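Long-range contacts in protein STN1 (Saccharomyces cerevisiae, PDB 3KEY), which helps regulate telomere length and protect chromosome ends and inhibits telomerase loading by interacting with CDC13, the chain here being its C-terminal part with two winged helix-turn-helix units: residues A6-L14 with L67-I77; L14-N24 with E85-F96. All coordinates share one frame; numbering follows the deposited sequence.

The two contacts lie about 10 Å apart, centre to centre, and share helix 6-16, with Leu14 taking part in both. Contact 1 sets that helix against the C-terminal end of helix 56-73 in the buried interior of the first winged helix-turn-helix. Contact 2 follows the chain onward from the same helix into strand 21-23, which pairs with strand 86-88 in the three-stranded antiparallel sheet, while helix 90-108 packs on the end of helix 6-16 and the turn that follows it. Along the chain the segments alternate, 6-14, 14-24, 67-77, 85-96, and the contacts touch where Leu76 meets Leu92. Since helix 90-108 belongs to the second winged helix-turn-helix, contact 2 also ties the two units together.

Contact 1: A6-L14 with L67-I77; sequences AKSNLMLIL and LVNRLVSQGLI
Leu71 reaches into helix 6-14 as a knob in a hole made by Lys7, Leu10, Met11 and Leu14, joining the first helix of winged helix-turn-helix unit 1 to the end of helix 56-73. The axes of segments 6-14 and 67-73 cross at -78°, 9.5 Å apart at closest approach. Leu71 divides its methyls: CD1 meets Leu10 CD2 and, tip to tip, Leu14 CD1, each at 3.7 Å, while CD2 presses on Lys7 CG at 3.4 Å, a tight fit. One turn earlier on helix 56-73, Leu10 CD2 also lies on Leu67 CB, and Leu67 CD2 touches Ala6 CB. Beyond Leu71, Met11 SD rests 3.9 Å from Leu76 CD1.

Lys7 leaves its helix with CG opposite the backbone N (chi1 179°), which carries CG across Leu71 and CD onto Arg70 CB; a bend at chi3 (69°) then turns NZ to Gln74. There it makes a weak hydrogen bond to OE1, its stronger partner being Asp137 of helix 132-149 through a salt bridge. With an alanine here, Asp137 would probably lose its mate and a gap would open beside Leu71 CD2.

Further out, a Schellman motif with Gly75 at positive phi ends helix 56-73 and turns Leu76 and Ile77 toward helix 6-14. Its two bonds are Leu76 N to Leu71 O and Gly75 N to Val72 O, each 3.0 Å; Leu71 O also takes Gln74 N, from the opposite face of its carbonyl plane to Leu76 N.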
loop_
_atom_site.group_PDB
_atom_site.type_symbol
_atom_site.label_atom_id
_atom_site.label_comp_id
_atom_site.label_asym_id
_atom_site.label_seq_id
_atom_site.Cartn_x
_atom_site.Cartn_y
_atom_site.Cartn_z
ATOM N N ALA A 6 -8.425 2.152 4.865
ATOM C CA ALA A 6 -9.037 0.931 4.345
ATOM C C ALA A 6 -8.210 0.413 3.166
ATOM O O ALA A 6 -7.960 -0.788 3.039
ATOM C CB ALA A 6 -10.473 1.209 3.908
ATOM N N LYS A 7 -7.786 1.340 2.312
ATOM C CA LYS A 7 -6.976 1.013 1.149
ATOM C C LYS A 7 -5.695 0.275 1.560
ATOM O O LYS A 7 -5.351 -0.750 0.972
ATOM C CB LYS A 7 -6.617 2.295 0.393
ATOM C CG LYS A 7 -5.752 2.085 -0.836
ATOM C CD LYS A 7 -5.206 3.407 -1.341
ATOM C CE LYS A 7 -4.184 3.976 -0.367
ATOM N NZ LYS A 7 -3.732 5.341 -0.748
ATOM N N SER A 8 -4.987 0.794 2.564
ATOM C CA SER A 8 -3.756 0.149 3.012
ATOM C C SER A 8 -4.021 -1.183 3.725
ATOM O O SER A 8 -3.157 -2.054 3.746
ATOM C CB SER A 8 -2.930 1.100 3.894
ATOM O OG SER A 8 -2.211 2.044 3.096
ATOM N N ASN A 9 -5.206 -1.351 4.306
ATOM C CA ASN A 9 -5.531 -2.629 4.944
ATOM C C ASN A 9 -5.678 -3.687 3.836
ATOM O O ASN A 9 -5.227 -4.827 3.985
ATOM C CB ASN A 9 -6.833 -2.538 5.751
ATOM C CG ASN A 9 -6.623 -1.937 7.137
ATOM O OD1 ASN A 9 -5.634 -2.230 7.814
ATOM N ND2 ASN A 9 -7.568 -1.109 7.573
ATOM N N LEU A 10 -6.312 -3.307 2.728
ATOM C CA LEU A 10 -6.468 -4.225 1.606
ATOM C C LEU A 10 -5.083 -4.461 1.017
ATOM O O LEU A 10 -4.745 -5.584 0.643
ATOM C CB LEU A 10 -7.398 -3.644 0.533
ATOM C CG LEU A 10 -7.493 -4.488 -0.747
ATOM C CD1 LEU A 10 -7.958 -5.903 -0.405
ATOM C CD2 LEU A 10 -8.441 -3.832 -1.734
ATOM N N MET A 11 -4.281 -3.400 0.941
ATOM C CA MET A 11 -2.926 -3.522 0.414
ATOM C C MET A 11 -2.141 -4.576 1.209
ATOM O O MET A 11 -1.477 -5.435 0.625
ATOM C CB MET A 11 -2.191 -2.175 0.476
ATOM C CG MET A 11 -0.733 -2.262 0.009
ATOM S SD MET A 11 0.179 -0.703 0.162
ATOM C CE MET A 11 0.386 -0.601 1.971
ATOM N N LEU A 12 -2.231 -4.519 2.535
ATOM C CA LEU A 12 -1.519 -5.475 3.384
ATOM C C LEU A 12 -2.018 -6.906 3.203
ATOM O O LEU A 12 -1.250 -7.860 3.342
ATOM C CB LEU A 12 -1.632 -5.075 4.861
ATOM C CG LEU A 12 -0.890 -3.801 5.278
ATOM C CD1 LEU A 12 -1.111 -3.557 6.763
ATOM C CD2 LEU A 12 0.597 -3.939 4.979
ATOM N N ILE A 13 -3.302 -7.062 2.906
ATOM C CA ILE A 13 -3.862 -8.391 2.695
ATOM C C ILE A 13 -3.263 -8.953 1.403
ATOM O O ILE A 13 -2.783 -10.090 1.362
ATOM C CB ILE A 13 -5.401 -8.324 2.580
ATOM C CG1 ILE A 13 -5.996 -7.892 3.928
ATOM C CG2 ILE A 13 -5.953 -9.668 2.122
ATOM C CD1 ILE A 13 -7.506 -7.726 3.931
ATOM N N LEU A 14 -3.271 -8.136 0.355
ATOM C CA LEU A 14 -2.723 -8.551 -0.932
ATOM C C LEU A 14 -1.248 -8.916 -0.807
ATOM O O LEU A 14 -0.799 -9.917 -1.364
ATOM C CB LEU A 14 -2.908 -7.433 -1.962
ATOM C CG LEU A 14 -4.378 -7.154 -2.278
ATOM C CD1 LEU A 14 -4.512 -5.954 -3.192
ATOM C CD2 LEU A 14 -4.985 -8.380 -2.922
ATOM N N LEU A 67 -11.992 0.343 -3.568
ATOM C CA LEU A 67 -10.716 -0.017 -2.964
ATOM C C LEU A 67 -9.727 -0.564 -3.994
ATOM O O LEU A 67 -8.592 -0.095 -4.060
ATOM C CB LEU A 67 -10.923 -1.043 -1.847
ATOM C CG LEU A 67 -11.673 -0.501 -0.630
ATOM C CD1 LEU A 67 -11.987 -1.637 0.327
ATOM C CD2 LEU A 67 -10.832 0.586 0.056
ATOM N N VAL A 68 -10.145 -1.542 -4.797
ATOM C CA VAL A 68 -9.233 -2.096 -5.789
ATOM C C VAL A 68 -8.811 -1.027 -6.782
ATOM O O VAL A 68 -7.640 -0.955 -7.158
ATOM C CB VAL A 68 -9.840 -3.286 -6.576
ATOM C CG1 VAL A 68 -10.113 -4.452 -5.633
ATOM C CG2 VAL A 68 -11.104 -2.849 -7.293
ATOM N N ASN A 69 -9.758 -0.190 -7.200
ATOM C CA ASN A 69 -9.439 0.864 -8.152
ATOM C C ASN A 69 -8.454 1.878 -7.576
ATOM O O ASN A 69 -7.627 2.411 -8.313
ATOM C CB ASN A 69 -10.712 1.569 -8.637
ATOM C CG ASN A 69 -11.575 0.677 -9.541
ATOM O OD1 ASN A 69 -11.161 -0.422 -9.929
ATOM N ND2 ASN A 69 -12.773 1.154 -9.884
ATOM N N ARG A 70 -8.530 2.150 -6.272
ATOM C CA ARG A 70 -7.601 3.095 -5.659
ATOM C C ARG A 70 -6.181 2.539 -5.772
ATOM O O ARG A 70 -5.244 3.275 -6.075
ATOM C CB ARG A 70 -7.927 3.326 -4.173
ATOM C CG ARG A 70 -9.243 4.042 -3.892
ATOM C CD ARG A 70 -9.469 4.234 -2.385
ATOM N NE ARG A 70 -10.866 4.535 -2.067
ATOM C CZ ARG A 70 -11.341 4.705 -0.833
ATOM N NH1 ARG A 70 -10.532 4.610 0.215
ATOM N NH2 ARG A 70 -12.631 4.959 -0.647
ATOM N N LEU A 71 -6.031 1.240 -5.523
ATOM C CA LEU A 71 -4.731 0.580 -5.597
ATOM C C LEU A 71 -4.182 0.546 -7.027
ATOM O O LEU A 71 -3.024 0.898 -7.259
ATOM C CB LEU A 71 -4.830 -0.844 -5.033
ATOM C CG LEU A 71 -5.177 -0.918 -3.539
ATOM C CD1 LEU A 71 -5.368 -2.360 -3.104
ATOM C CD2 LEU A 71 -4.064 -0.251 -2.732
ATOM N N VAL A 72 -5.009 0.124 -7.982
ATOM C CA VAL A 72 -4.584 0.071 -9.381
ATOM C C VAL A 72 -4.198 1.481 -9.825
ATOM O O VAL A 72 -3.227 1.675 -10.549
ATOM C CB VAL A 72 -5.723 -0.438 -10.309
ATOM C CG1 VAL A 72 -5.261 -0.398 -11.769
ATOM C CG2 VAL A 72 -6.131 -1.852 -9.919
ATOM N N SER A 73 -4.968 2.460 -9.367
ATOM C CA SER A 73 -4.754 3.864 -9.702
ATOM C C SER A 73 -3.414 4.432 -9.210
ATOM O O SER A 73 -2.874 5.371 -9.805
ATOM C CB SER A 73 -5.908 4.692 -9.134
ATOM O OG SER A 73 -5.684 6.075 -9.306
ATOM N N GLN A 74 -2.891 3.874 -8.118
ATOM C CA GLN A 74 -1.614 4.325 -7.571
ATOM C C GLN A 74 -0.477 3.468 -8.110
ATOM O O GLN A 74 0.687 3.688 -7.776
ATOM C CB GLN A 74 -1.611 4.231 -6.045
ATOM C CG GLN A 74 -2.632 5.100 -5.351
ATOM C CD GLN A 74 -2.412 5.135 -3.849
ATOM O OE1 GLN A 74 -2.375 4.098 -3.191
ATOM N NE2 GLN A 74 -2.264 6.333 -3.301
ATOM N N GLY A 75 -0.829 2.476 -8.927
ATOM C CA GLY A 75 0.163 1.589 -9.507
ATOM C C GLY A 75 0.638 0.501 -8.565
ATOM O O GLY A 75 1.609 -0.199 -8.862
ATOM N N LEU A 76 -0.041 0.344 -7.429
ATOM C CA LEU A 76 0.355 -0.664 -6.444
ATOM C C LEU A 76 0.086 -2.097 -6.927
ATOM O O LEU A 76 0.812 -3.037 -6.582
ATOM C CB LEU A 76 -0.333 -0.380 -5.107
ATOM C CG LEU A 76 0.191 0.917 -4.462
ATOM C CD1 LEU A 76 -0.565 1.226 -3.176
ATOM C CD2 LEU A 76 1.692 0.774 -4.178
ATOM N N ILE A 77 -0.968 -2.261 -7.713
ATOM C CA ILE A 77 -1.271 -3.558 -8.304
ATOM C C ILE A 77 -1.754 -3.270 -9.710
ATOM O O ILE A 77 -2.236 -2.177 -10.007
ATOM C CB ILE A 77 -2.390 -4.349 -7.565
ATOM C CG1 ILE A 77 -3.686 -3.541 -7.568
ATOM C CG2 ILE A 77 -1.923 -4.735 -6.171
ATOM C CD1 ILE A 77 -4.875 -4.302 -7.011
#

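Contact 2: L14-N24 with E85-F96; sequences LLGLQMKEISN and ETFDLLPLKNLF
Strands 21-23 and 86-88 run antiparallel, with Ile22 and Phe87 a hydrogen-bonded pair (Ile22 N to Phe87 O 3.1 Å, Phe87 N to Ile22 O 2.8 Å) between the non-hydrogen-bonded pairs Glu21-Asp88 and Ser23-Thr86. Asn24 N to Glu85 O and Leu89 N to Lys20 O extend the pairing at its two ends. Leu89 CD1 wedges among Leu17 CD1, Met19 CG and Ile22 CG2, the last 4.0 Å away from Leu89 CD1, while its CD2 meets Leu14 CD2. Asn24 brings OD1 to the edge of the Phe87 ring, 3.3 Å from CE1, with amide and ring planes 53° apart. Leu15 CD2 covers one face of Phe96, whose ring also touches helix 132-149. On the Glu21 side of the sheet, Thr86 CG2 lies against the Glu21 chain, whose carboxylate forms a salt bridge with Lys80. Asp88 OD1 takes Leu90 N from above its carboxylate plane, a capping bond at the turn leading into the helix.

Lys93, extended beyond CG (chi2 -178°), donates a hydrogen bond from NZ to Met19 O at 2.7 Å; a second, to Leu17 O, is modelled so short that its geometry is doubtful. The ammonium, presumably charged, probably draws on the carbonyl oxygens of the turn after helix 6-16, which is likely to hold that turn against helix 90-108.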
loop_
_atom_site.group_PDB
_atom_site.type_symbol
_atom_site.label_atom_id
_atom_site.label_comp_id
_atom_site.label_asym_id
_atom_site.label_seq_id
_atom_site.Cartn_x
_atom_site.Cartn_y
_atom_site.Cartn_z
ATOM N N LEU A 14 -3.271 -8.136 0.355
ATOM C CA LEU A 14 -2.723 -8.551 -0.932
ATOM C C LEU A 14 -1.248 -8.916 -0.807
ATOM O O LEU A 14 -0.799 -9.917 -1.364
ATOM C CB LEU A 14 -2.908 -7.433 -1.962
ATOM C CG LEU A 14 -4.378 -7.154 -2.278
ATOM C CD1 LEU A 14 -4.512 -5.954 -3.192
ATOM C CD2 LEU A 14 -4.985 -8.380 -2.922
ATOM N N LEU A 15 -0.500 -8.117 -0.056
ATOM C CA LEU A 15 0.923 -8.373 0.131
ATOM C C LEU A 15 1.171 -9.739 0.778
ATOM O O LEU A 15 2.106 -10.445 0.403
ATOM C CB LEU A 15 1.547 -7.272 0.993
ATOM C CG LEU A 15 3.051 -7.396 1.268
ATOM C CD1 LEU A 15 3.831 -7.258 -0.034
ATOM C CD2 LEU A 15 3.483 -6.321 2.257
ATOM N N GLY A 16 0.320 -10.107 1.735
ATOM C CA GLY A 16 0.467 -11.375 2.428
ATOM C C GLY A 16 0.029 -12.630 1.689
ATOM O O GLY A 16 0.401 -13.735 2.086
ATOM N N LEU A 17 -0.755 -12.486 0.625
ATOM C CA LEU A 17 -1.215 -13.652 -0.128
ATOM C C LEU A 17 -0.037 -14.389 -0.750
ATOM O O LEU A 17 0.831 -13.777 -1.368
ATOM C CB LEU A 17 -2.183 -13.234 -1.240
ATOM C CG LEU A 17 -3.508 -12.596 -0.826
ATOM C CD1 LEU A 17 -4.344 -12.314 -2.073
ATOM C CD2 LEU A 17 -4.250 -13.528 0.121
ATOM N N GLN A 18 -0.009 -15.707 -0.602
ATOM C CA GLN A 18 1.085 -16.486 -1.168
ATOM C C GLN A 18 0.807 -16.866 -2.619
ATOM O O GLN A 18 0.606 -18.039 -2.941
ATOM C CB GLN A 18 1.332 -17.735 -0.320
ATOM C CG GLN A 18 1.795 -17.421 1.095
ATOM C CD GLN A 18 3.039 -16.557 1.110
ATOM O OE1 GLN A 18 4.077 -16.936 0.564
ATOM N NE2 GLN A 18 2.944 -15.385 1.733
ATOM N N MET A 19 0.810 -15.853 -3.483
ATOM C CA MET A 19 0.550 -16.025 -4.910
ATOM C C MET A 19 0.982 -14.782 -5.678
ATOM O O MET A 19 1.149 -13.712 -5.096
ATOM C CB MET A 19 -0.943 -16.284 -5.141
ATOM C CG MET A 19 -1.852 -15.299 -4.423
ATOM S SD MET A 19 -3.582 -15.813 -4.394
ATOM C CE MET A 19 -3.654 -16.631 -2.795
ATOM N N LYS A 20 1.154 -14.930 -6.990
ATOM C CA LYS A 20 1.572 -13.817 -7.835
ATOM C C LYS A 20 0.399 -13.084 -8.478
ATOM O O LYS A 20 0.553 -11.967 -8.971
ATOM C CB LYS A 20 2.511 -14.317 -8.929
ATOM C CG LYS A 20 3.664 -15.153 -8.414
ATOM C CD LYS A 20 4.380 -15.819 -9.577
ATOM C CE LYS A 20 5.343 -16.905 -9.125
ATOM N NZ LYS A 20 5.966 -17.556 -10.319
ATOM N N GLU A 21 -0.770 -13.714 -8.474
ATOM C CA GLU A 21 -1.960 -13.112 -9.064
ATOM C C GLU A 21 -3.209 -13.655 -8.380
ATOM O O GLU A 21 -3.175 -14.714 -7.749
ATOM C CB GLU A 21 -2.051 -13.450 -10.562
ATOM C CG GLU A 21 -3.104 -14.544 -10.891
ATOM C CD GLU A 21 -2.873 -15.196 -12.257
ATOM O OE1 GLU A 21 -3.683 -16.059 -12.670
ATOM O OE2 GLU A 21 -1.867 -14.848 -12.910
ATOM N N ILE A 22 -4.312 -12.928 -8.522
ATOM C CA ILE A 22 -5.584 -13.353 -7.962
ATOM C C ILE A 22 -6.732 -12.688 -8.715
ATOM O O ILE A 22 -6.649 -11.519 -9.104
ATOM C CB ILE A 22 -5.694 -13.028 -6.452
ATOM C CG1 ILE A 22 -7.001 -13.602 -5.896
ATOM C CG2 ILE A 22 -5.643 -11.521 -6.228
ATOM C CD1 ILE A 22 -7.098 -13.556 -4.379
ATOM N N SER A 23 -7.800 -13.441 -8.939
ATOM C CA SER A 23 -8.946 -12.900 -9.646
ATOM C C SER A 23 -9.798 -12.075 -8.697
ATOM O O SER A 23 -9.777 -12.277 -7.482
ATOM C CB SER A 23 -9.796 -14.026 -10.242
ATOM O OG SER A 23 -10.403 -14.789 -9.211
ATOM N N ASN A 24 -10.546 -11.146 -9.280
ATOM C CA ASN A 24 -11.435 -10.257 -8.557
ATOM C C ASN A 24 -12.414 -11.064 -7.688
ATOM O O ASN A 24 -12.670 -10.709 -6.535
ATOM C CB ASN A 24 -12.197 -9.413 -9.582
ATOM C CG ASN A 24 -12.870 -8.204 -8.978
ATOM O OD1 ASN A 24 -12.211 -7.300 -8.459
ATOM N ND2 ASN A 24 -14.192 -8.170 -9.058
ATOM N N GLU A 85 -10.512 -10.336 -15.239
ATOM C CA GLU A 85 -10.394 -9.471 -14.065
ATOM C C GLU A 85 -9.407 -10.085 -13.070
ATOM O O GLU A 85 -9.727 -10.297 -11.898
ATOM C CB GLU A 85 -11.759 -9.280 -13.388
ATOM C CG GLU A 85 -12.821 -8.594 -14.251
ATOM C CD GLU A 85 -12.501 -7.132 -14.549
ATOM O OE1 GLU A 85 -13.339 -6.455 -15.189
ATOM O OE2 GLU A 85 -11.416 -6.655 -14.146
ATOM N N THR A 86 -8.204 -10.383 -13.552
ATOM C CA THR A 86 -7.168 -10.957 -12.707
ATOM C C THR A 86 -6.134 -9.884 -12.400
ATOM O O THR A 86 -5.657 -9.185 -13.301
ATOM C CB THR A 86 -6.484 -12.153 -13.397
ATOM O OG1 THR A 86 -7.472 -13.141 -13.700
ATOM C CG2 THR A 86 -5.430 -12.768 -12.491
ATOM N N PHE A 87 -5.796 -9.748 -11.123
ATOM C CA PHE A 87 -4.824 -8.741 -10.708
ATOM C C PHE A 87 -3.430 -9.310 -10.549
ATOM O O PHE A 87 -3.250 -10.444 -10.110
ATOM C CB PHE A 87 -5.253 -8.084 -9.387
ATOM C CG PHE A 87 -6.588 -7.413 -9.458
ATOM C CD1 PHE A 87 -7.734 -8.065 -9.012
ATOM C CD2 PHE A 87 -6.710 -6.144 -10.016
ATOM C CE1 PHE A 87 -8.982 -7.468 -9.123
ATOM C CE2 PHE A 87 -7.956 -5.535 -10.134
ATOM C CZ PHE A 87 -9.095 -6.198 -9.687
ATOM N N ASP A 88 -2.448 -8.503 -10.925
ATOM C CA ASP A 88 -1.042 -8.864 -10.819
ATOM C C ASP A 88 -0.595 -8.319 -9.461
ATOM O O ASP A 88 -0.725 -7.122 -9.200
ATOM C CB ASP A 88 -0.260 -8.184 -11.949
ATOM C CG ASP A 88 1.209 -8.555 -11.959
ATOM O OD1 ASP A 88 1.634 -9.412 -11.155
ATOM O OD2 ASP A 88 1.944 -7.984 -12.788
ATOM N N LEU A 89 -0.082 -9.190 -8.600
ATOM C CA LEU A 89 0.354 -8.758 -7.282
ATOM C C LEU A 89 1.872 -8.516 -7.209
ATOM O O LEU A 89 2.388 -8.008 -6.203
ATOM C CB LEU A 89 -0.066 -9.800 -6.242
ATOM C CG LEU A 89 -1.558 -10.145 -6.192
ATOM C CD1 LEU A 89 -1.807 -11.157 -5.075
ATOM C CD2 LEU A 89 -2.383 -8.885 -5.965
ATOM N N LEU A 90 2.581 -8.861 -8.282
ATOM C CA LEU A 90 4.036 -8.694 -8.313
ATOM C C LEU A 90 4.516 -7.254 -8.145
ATOM O O LEU A 90 5.552 -7.011 -7.528
ATOM C CB LEU A 90 4.612 -9.278 -9.601
ATOM C CG LEU A 90 4.551 -10.803 -9.709
ATOM C CD1 LEU A 90 5.234 -11.252 -11.003
ATOM C CD2 LEU A 90 5.236 -11.426 -8.503
ATOM N N PRO A 91 3.787 -6.279 -8.707
ATOM C CA PRO A 91 4.230 -4.889 -8.545
ATOM C C PRO A 91 4.316 -4.526 -7.057
ATOM O O PRO A 91 5.291 -3.913 -6.590
ATOM C CB PRO A 91 3.135 -4.098 -9.251
ATOM C CG PRO A 91 2.725 -5.032 -10.369
ATOM C CD PRO A 91 2.672 -6.374 -9.669
ATOM N N LEU A 92 3.273 -4.918 -6.327
ATOM C CA LEU A 92 3.161 -4.647 -4.899
ATOM C C LEU A 92 4.278 -5.304 -4.100
ATOM O O LEU A 92 4.936 -4.664 -3.267
ATOM C CB LEU A 92 1.805 -5.139 -4.380
ATOM C CG LEU A 92 1.530 -4.932 -2.888
ATOM C CD1 LEU A 92 1.691 -3.459 -2.540
ATOM C CD2 LEU A 92 0.124 -5.416 -2.552
ATOM N N LYS A 93 4.483 -6.590 -4.347
ATOM C CA LYS A 93 5.515 -7.326 -3.644
ATOM C C LYS A 93 6.922 -6.852 -4.005
ATOM O O LYS A 93 7.810 -6.848 -3.150
ATOM C CB LYS A 93 5.342 -8.817 -3.909
ATOM C CG LYS A 93 3.992 -9.301 -3.432
ATOM C CD LYS A 93 3.789 -10.784 -3.624
ATOM C CE LYS A 93 2.481 -11.191 -2.975
ATOM N NZ LYS A 93 2.343 -12.658 -2.926
ATOM N N ASN A 94 7.131 -6.451 -5.261
ATOM C CA ASN A 94 8.436 -5.945 -5.663
ATOM C C ASN A 94 8.680 -4.559 -5.047
ATOM O O ASN A 94 9.817 -4.208 -4.729
ATOM C CB ASN A 94 8.554 -5.846 -7.187
ATOM C CG ASN A 94 8.616 -7.205 -7.857
ATOM O OD1 ASN A 94 9.123 -8.168 -7.286
ATOM N ND2 ASN A 94 8.110 -7.285 -9.080
ATOM N N LEU A 95 7.619 -3.768 -4.897
ATOM C CA LEU A 95 7.743 -2.433 -4.309
ATOM C C LEU A 95 8.131 -2.559 -2.841
ATOM O O LEU A 95 8.954 -1.795 -2.338
ATOM C CB LEU A 95 6.425 -1.658 -4.430
ATOM C CG LEU A 95 6.156 -1.067 -5.813
ATOM C CD1 LEU A 95 4.710 -0.589 -5.941
ATOM C CD2 LEU A 95 7.137 0.073 -6.047
ATOM N N PHE A 96 7.540 -3.537 -2.160
ATOM C CA PHE A 96 7.847 -3.765 -0.759
ATOM C C PHE A 96 9.284 -4.245 -0.588
ATOM O O PHE A 96 9.967 -3.828 0.344
ATOM C CB PHE A 96 6.871 -4.775 -0.154
ATOM C CG PHE A 96 5.810 -4.141 0.689
ATOM C CD1 PHE A 96 6.036 -3.901 2.041
ATOM C CD2 PHE A 96 4.604 -3.737 0.123
ATOM C CE1 PHE A 96 5.078 -3.264 2.827
ATOM C CE2 PHE A 96 3.633 -3.095 0.895
ATOM C CZ PHE A 96 3.870 -2.859 2.252
#